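Local atomic coordinates of hemolysin-related protein (Vibrio cholerae serotype O1, PDB entry 6MLT), a protein that probably acts as a secreted adhesin of the biofilm matrix, combining metal ion binding with a lectin-like domain thought to bind carbohydrate. Residues A[22-27]-A[72-77]; A[26-31]-A[59-64]. All blocks are in the same frame, centred on the assembly; numbering follows the deposited sequence.

How the contacts relate
Contact 1 (22-27 with 72-77) and contact 2 (26-31 with 59-64) have their centres about 8 Å apart and both reach the same antiparallel sheet, far from the centre of the chain. The chain first runs through the loop after strand 13-19 and into strand 28-30, so the two contacts share Pro26 and Glu27; it then returns in strand 56-63 and, next, in strand 71-76. These last two strands are sheet neighbours, and Tyr72 O to Thr61 N, at 2.9 Å, probably joins them by a hydrogen bond. One continuous N-terminal segment is thereby fastened to two adjacent strands, as loop in contact 1 and as a short, weakly bonded strand in contact 2.

Contact 1 (A[22-27]-A[72-77]); sequences SVFHPE and YIRALS
Arg74 reaches from strand 71-76 to the backbone of Phe24 and holds its carbonyl end-on. NH2 and NH1 both donate to Phe24 O, at 2.9 Å and 3.0 Å respectively, and that oxygen lies in the guanidinium plane. A further, weak bond runs from Arg74 NH2 to His25 O, so the group serves two successive carbonyls of the loop. The chain is extended from CG to NE (chi2 and chi3 both -170°). Its NH1 also lies at the edge of the Phe24 ring, 3.7 Å from CD2.

Beside this polar grip, Phe24, His25 and Tyr72 form an aromatic cluster. The Phe24 ring presents its edge to the face of Tyr72 in a T-shaped pair, with planes 73° apart and CE2 4.0 Å from Tyr72 CD1. His25 approaches the same face of Tyr72 as an offset stack, its plane turned by 23° and its centroid 4.3 Å from that of the tyrosine ring. Tyr72 CE2 sits over the centre of the imidazole.

A second shell fixes these groups. Glu27 OE2 accepts from His25 ND1 at 2.8 Å through its syn lone pair, which would limit rotation of the imidazole. Ser22 OG accepts from Phe24 N at 2.9 Å, closing an ST turn, and is bonded also to Glu83, which forms a salt bridge with Arg74 NH1. Arg74 NE is bonded to Thr61 on the neighbouring strand, while Tyr87 stacks on Phe24.

Together the arginine-bound carbonyls and the aromatic cluster pin the loop between strands 13-19 and 28-30 against an antiparallel sheet, consistent with a blade of the beta-propeller expected from the FG-GAP-like repeat.

Contact 2 (A[26-31]-A[59-64]); sequences PESNQV and VVTFEG
Gln30 and Phe62 form the tight part of the contact, an antiparallel hydrogen-bonded pair with Gln30 N to Phe62 O and Phe62 N to Gln30 O both at 2.9 Å. Phe62 CG lies between its backbone N and carbonyl carbon (chi1 62°), and the ring has Gln30 CB over one face, 3.5 Å from its centroid, in a CH-pi contact. Asn29 and Gln30 both face Phe62, a classic beta bulge. Ser28 OG and Thr61 OG1 share a hydrogen bond of 2.8 Å, while Val31 packs its CG2 on Thr61 CG2 and its CG1 against Val59 CB.

Toward Gly64 and the exposed Glu63 the contact opens to solvent. Glu27 CB and CG meet Glu63, CG lying 3.4 Å from Glu63 CD, while Glu27 O touches Glu63 CA and CG. A water donates to Asn29 OD1 and accepts from Gly64 N, each at 2.9 Å, linking the two.

The carboxylates lie 4.9 Å apart, Glu27 OE2 to Glu63 OE1, but His25 ND1 holds Glu27 OE2, so repulsion is probably small. This pair adds no attraction; cohesion probably rests on the backbone pair, the hydroxyl bond, apolar packing and Arg74, which bonds Thr61 OG1 and Ser28 O.

Contact 1 (A[22-27]-A[72-77])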
# COMPACT_ATOMS: atom_id res chain seq x y z
N SER A 22 -21.69 6.84 -28.21
CA SER A 22 -20.61 7.24 -29.10
C SER A 22 -21.09 7.07 -30.53
O SER A 22 -21.96 6.25 -30.82
CB SER A 22 -19.36 6.40 -28.86
OG SER A 22 -18.34 6.69 -29.80
N VAL A 23 -20.52 7.88 -31.43
CA VAL A 23 -20.73 7.64 -32.86
C VAL A 23 -19.88 6.48 -33.35
O VAL A 23 -20.18 5.90 -34.40
CB VAL A 23 -20.41 8.90 -33.68
CG1 VAL A 23 -21.28 10.06 -33.22
CG2 VAL A 23 -18.93 9.25 -33.58
N PHE A 24 -18.83 6.11 -32.61
CA PHE A 24 -18.04 4.92 -32.92
C PHE A 24 -18.65 3.74 -32.17
O PHE A 24 -18.58 3.68 -30.94
CB PHE A 24 -16.58 5.13 -32.54
CG PHE A 24 -15.71 3.95 -32.80
CD1 PHE A 24 -15.35 3.61 -34.09
CD2 PHE A 24 -15.25 3.17 -31.75
CE1 PHE A 24 -14.54 2.52 -34.33
CE2 PHE A 24 -14.44 2.06 -31.99
CZ PHE A 24 -14.09 1.74 -33.28
N HIS A 25 -19.25 2.81 -32.91
CA HIS A 25 -19.91 1.63 -32.35
C HIS A 25 -20.86 2.04 -31.23
O HIS A 25 -20.60 1.74 -30.05
CB HIS A 25 -18.87 0.62 -31.85
CG HIS A 25 -18.20 -0.13 -32.96
ND1 HIS A 25 -18.80 -1.18 -33.62
CD2 HIS A 25 -16.99 0.04 -33.55
CE1 HIS A 25 -17.99 -1.64 -34.55
NE2 HIS A 25 -16.88 -0.92 -34.53
N PRO A 26 -21.97 2.71 -31.55
CA PRO A 26 -22.89 3.15 -30.49
C PRO A 26 -23.45 2.00 -29.67
O PRO A 26 -23.82 2.21 -28.51
CB PRO A 26 -23.99 3.89 -31.27
CG PRO A 26 -23.88 3.42 -32.67
CD PRO A 26 -22.42 3.12 -32.89
N GLU A 27 -23.52 0.79 -30.24
CA GLU A 27 -24.04 -0.35 -29.49
C GLU A 27 -23.10 -0.80 -28.38
O GLU A 27 -23.54 -1.50 -27.46
CB GLU A 27 -24.31 -1.52 -30.44
CG GLU A 27 -23.07 -2.32 -30.87
CD GLU A 27 -22.16 -1.56 -31.85
OE1 GLU A 27 -22.54 -0.46 -32.31
OE2 GLU A 27 -21.06 -2.08 -32.15
N TYR A 72 -14.27 -2.69 -26.85
CA TYR A 72 -13.41 -1.65 -27.40
C TYR A 72 -12.79 -0.83 -26.28
O TYR A 72 -13.48 -0.43 -25.34
CB TYR A 72 -14.19 -0.72 -28.34
CG TYR A 72 -14.53 -1.37 -29.65
CD1 TYR A 72 -13.56 -1.55 -30.63
CD2 TYR A 72 -15.82 -1.82 -29.91
CE1 TYR A 72 -13.86 -2.16 -31.83
CE2 TYR A 72 -16.13 -2.44 -31.12
CZ TYR A 72 -15.15 -2.60 -32.07
OH TYR A 72 -15.46 -3.21 -33.26
N ILE A 73 -11.49 -0.58 -26.38
CA ILE A 73 -10.82 0.36 -25.48
C ILE A 73 -11.21 1.77 -25.89
O ILE A 73 -11.12 2.14 -27.06
CB ILE A 73 -9.30 0.18 -25.53
CG1 ILE A 73 -8.91 -1.27 -25.21
CG2 ILE A 73 -8.62 1.14 -24.56
CD1 ILE A 73 -7.43 -1.57 -25.46
N ARG A 74 -11.62 2.57 -24.91
CA ARG A 74 -12.00 3.96 -25.14
C ARG A 74 -11.32 4.85 -24.12
O ARG A 74 -11.24 4.50 -22.93
CB ARG A 74 -13.51 4.16 -25.05
CG ARG A 74 -14.34 3.33 -26.01
CD ARG A 74 -15.79 3.81 -25.98
NE ARG A 74 -16.73 2.94 -26.69
CZ ARG A 74 -17.24 3.18 -27.90
NH1 ARG A 74 -16.89 4.26 -28.58
NH2 ARG A 74 -18.10 2.32 -28.43
N ALA A 75 -10.84 6.00 -24.57
CA ALA A 75 -10.24 7.01 -23.71
C ALA A 75 -11.18 8.19 -23.59
O ALA A 75 -11.59 8.77 -24.60
CB ALA A 75 -8.88 7.47 -24.25
N LEU A 76 -11.51 8.56 -22.35
CA LEU A 76 -12.47 9.62 -22.06
C LEU A 76 -11.78 10.79 -21.36
O LEU A 76 -11.04 10.59 -20.39
CB LEU A 76 -13.60 9.10 -21.17
CG LEU A 76 -14.28 7.83 -21.65
CD1 LEU A 76 -15.38 7.40 -20.69
CD2 LEU A 76 -14.83 8.03 -23.06
N SER A 77 -12.04 12.00 -21.84
CA SER A 77 -11.40 13.18 -21.28
C SER A 77 -11.82 13.39 -19.83
O SER A 77 -13.01 13.36 -19.51
CB SER A 77 -11.77 14.42 -22.10
OG SER A 77 -11.23 15.58 -21.50

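Contact 2 (A[26-31]-A[59-64])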
# COMPACT_ATOMS: atom_id res chain seq x y z
N PRO A 26 -21.97 2.71 -31.55
CA PRO A 26 -22.89 3.15 -30.49
C PRO A 26 -23.45 2.00 -29.67
O PRO A 26 -23.82 2.21 -28.51
CB PRO A 26 -23.99 3.89 -31.27
CG PRO A 26 -23.88 3.42 -32.67
CD PRO A 26 -22.42 3.12 -32.89
N GLU A 27 -23.52 0.79 -30.24
CA GLU A 27 -24.04 -0.35 -29.49
C GLU A 27 -23.10 -0.80 -28.38
O GLU A 27 -23.54 -1.50 -27.46
CB GLU A 27 -24.31 -1.52 -30.44
CG GLU A 27 -23.07 -2.32 -30.87
CD GLU A 27 -22.16 -1.56 -31.85
OE1 GLU A 27 -22.54 -0.46 -32.31
OE2 GLU A 27 -21.06 -2.08 -32.15
N SER A 28 -21.82 -0.44 -28.45
CA SER A 28 -20.82 -0.88 -27.46
C SER A 28 -20.76 0.19 -26.39
O SER A 28 -19.93 1.11 -26.44
CB SER A 28 -19.47 -1.11 -28.12
OG SER A 28 -18.50 -1.54 -27.18
N ASN A 29 -21.65 0.10 -25.40
CA ASN A 29 -21.78 1.18 -24.43
C ASN A 29 -21.95 0.68 -23.00
O ASN A 29 -22.38 1.45 -22.13
CB ASN A 29 -22.97 2.08 -24.80
CG ASN A 29 -24.26 1.31 -24.87
OD1 ASN A 29 -24.32 0.13 -24.53
ND2 ASN A 29 -25.32 1.98 -25.31
N GLN A 30 -21.64 -0.59 -22.73
CA GLN A 30 -21.69 -1.17 -21.40
C GLN A 30 -20.27 -1.30 -20.86
O GLN A 30 -19.34 -1.58 -21.61
CB GLN A 30 -22.34 -2.56 -21.44
CG GLN A 30 -23.67 -2.64 -22.17
CD GLN A 30 -24.82 -2.06 -21.35
OE1 GLN A 30 -24.98 -2.39 -20.18
NE2 GLN A 30 -25.61 -1.20 -21.98
N VAL A 31 -20.11 -1.09 -19.55
CA VAL A 31 -18.79 -1.20 -18.93
C VAL A 31 -18.92 -1.99 -17.63
O VAL A 31 -19.82 -1.74 -16.83
CB VAL A 31 -18.17 0.19 -18.67
CG1 VAL A 31 -16.74 0.04 -18.19
CG2 VAL A 31 -18.20 1.03 -19.94
N VAL A 59 -11.51 2.87 -20.33
CA VAL A 59 -12.45 1.79 -20.07
C VAL A 59 -12.53 0.91 -21.31
O VAL A 59 -12.06 1.27 -22.39
CB VAL A 59 -13.86 2.32 -19.70
CG1 VAL A 59 -13.79 3.09 -18.39
CG2 VAL A 59 -14.41 3.21 -20.80
N VAL A 60 -13.13 -0.26 -21.14
CA VAL A 60 -13.42 -1.19 -22.22
C VAL A 60 -14.93 -1.35 -22.29
O VAL A 60 -15.56 -1.72 -21.29
CB VAL A 60 -12.72 -2.54 -22.02
CG1 VAL A 60 -12.94 -3.44 -23.24
CG2 VAL A 60 -11.22 -2.34 -21.74
N THR A 61 -15.52 -1.07 -23.45
CA THR A 61 -16.97 -1.12 -23.62
C THR A 61 -17.39 -2.36 -24.40
O THR A 61 -16.68 -2.82 -25.30
CB THR A 61 -17.48 0.13 -24.35
OG1 THR A 61 -16.92 0.21 -25.67
CG2 THR A 61 -17.11 1.39 -23.59
N PHE A 62 -18.56 -2.91 -24.05
CA PHE A 62 -19.13 -4.06 -24.74
C PHE A 62 -20.62 -3.82 -25.01
O PHE A 62 -21.24 -2.91 -24.45
CB PHE A 62 -18.95 -5.36 -23.94
CG PHE A 62 -19.63 -5.36 -22.61
CD1 PHE A 62 -18.98 -4.86 -21.49
CD2 PHE A 62 -20.90 -5.89 -22.46
CE1 PHE A 62 -19.60 -4.87 -20.25
CE2 PHE A 62 -21.52 -5.91 -21.22
CZ PHE A 62 -20.87 -5.40 -20.12
N GLU A 63 -21.18 -4.67 -25.87
CA GLU A 63 -22.57 -4.57 -26.29
C GLU A 63 -23.42 -5.58 -25.53
O GLU A 63 -23.03 -6.73 -25.37
CB GLU A 63 -22.70 -4.83 -27.79
CG GLU A 63 -24.15 -4.76 -28.29
CD GLU A 63 -24.32 -5.29 -29.71
OE1 GLU A 63 -23.38 -5.90 -30.25
OE2 GLU A 63 -25.43 -5.10 -30.27
N GLY A 64 -24.60 -5.13 -25.10
CA GLY A 64 -25.57 -6.03 -24.51
C GLY A 64 -24.99 -6.83 -23.37
O GLY A 64 -24.39 -6.28 -22.44
O HOH W 1 -25.55 -2.37 -25.37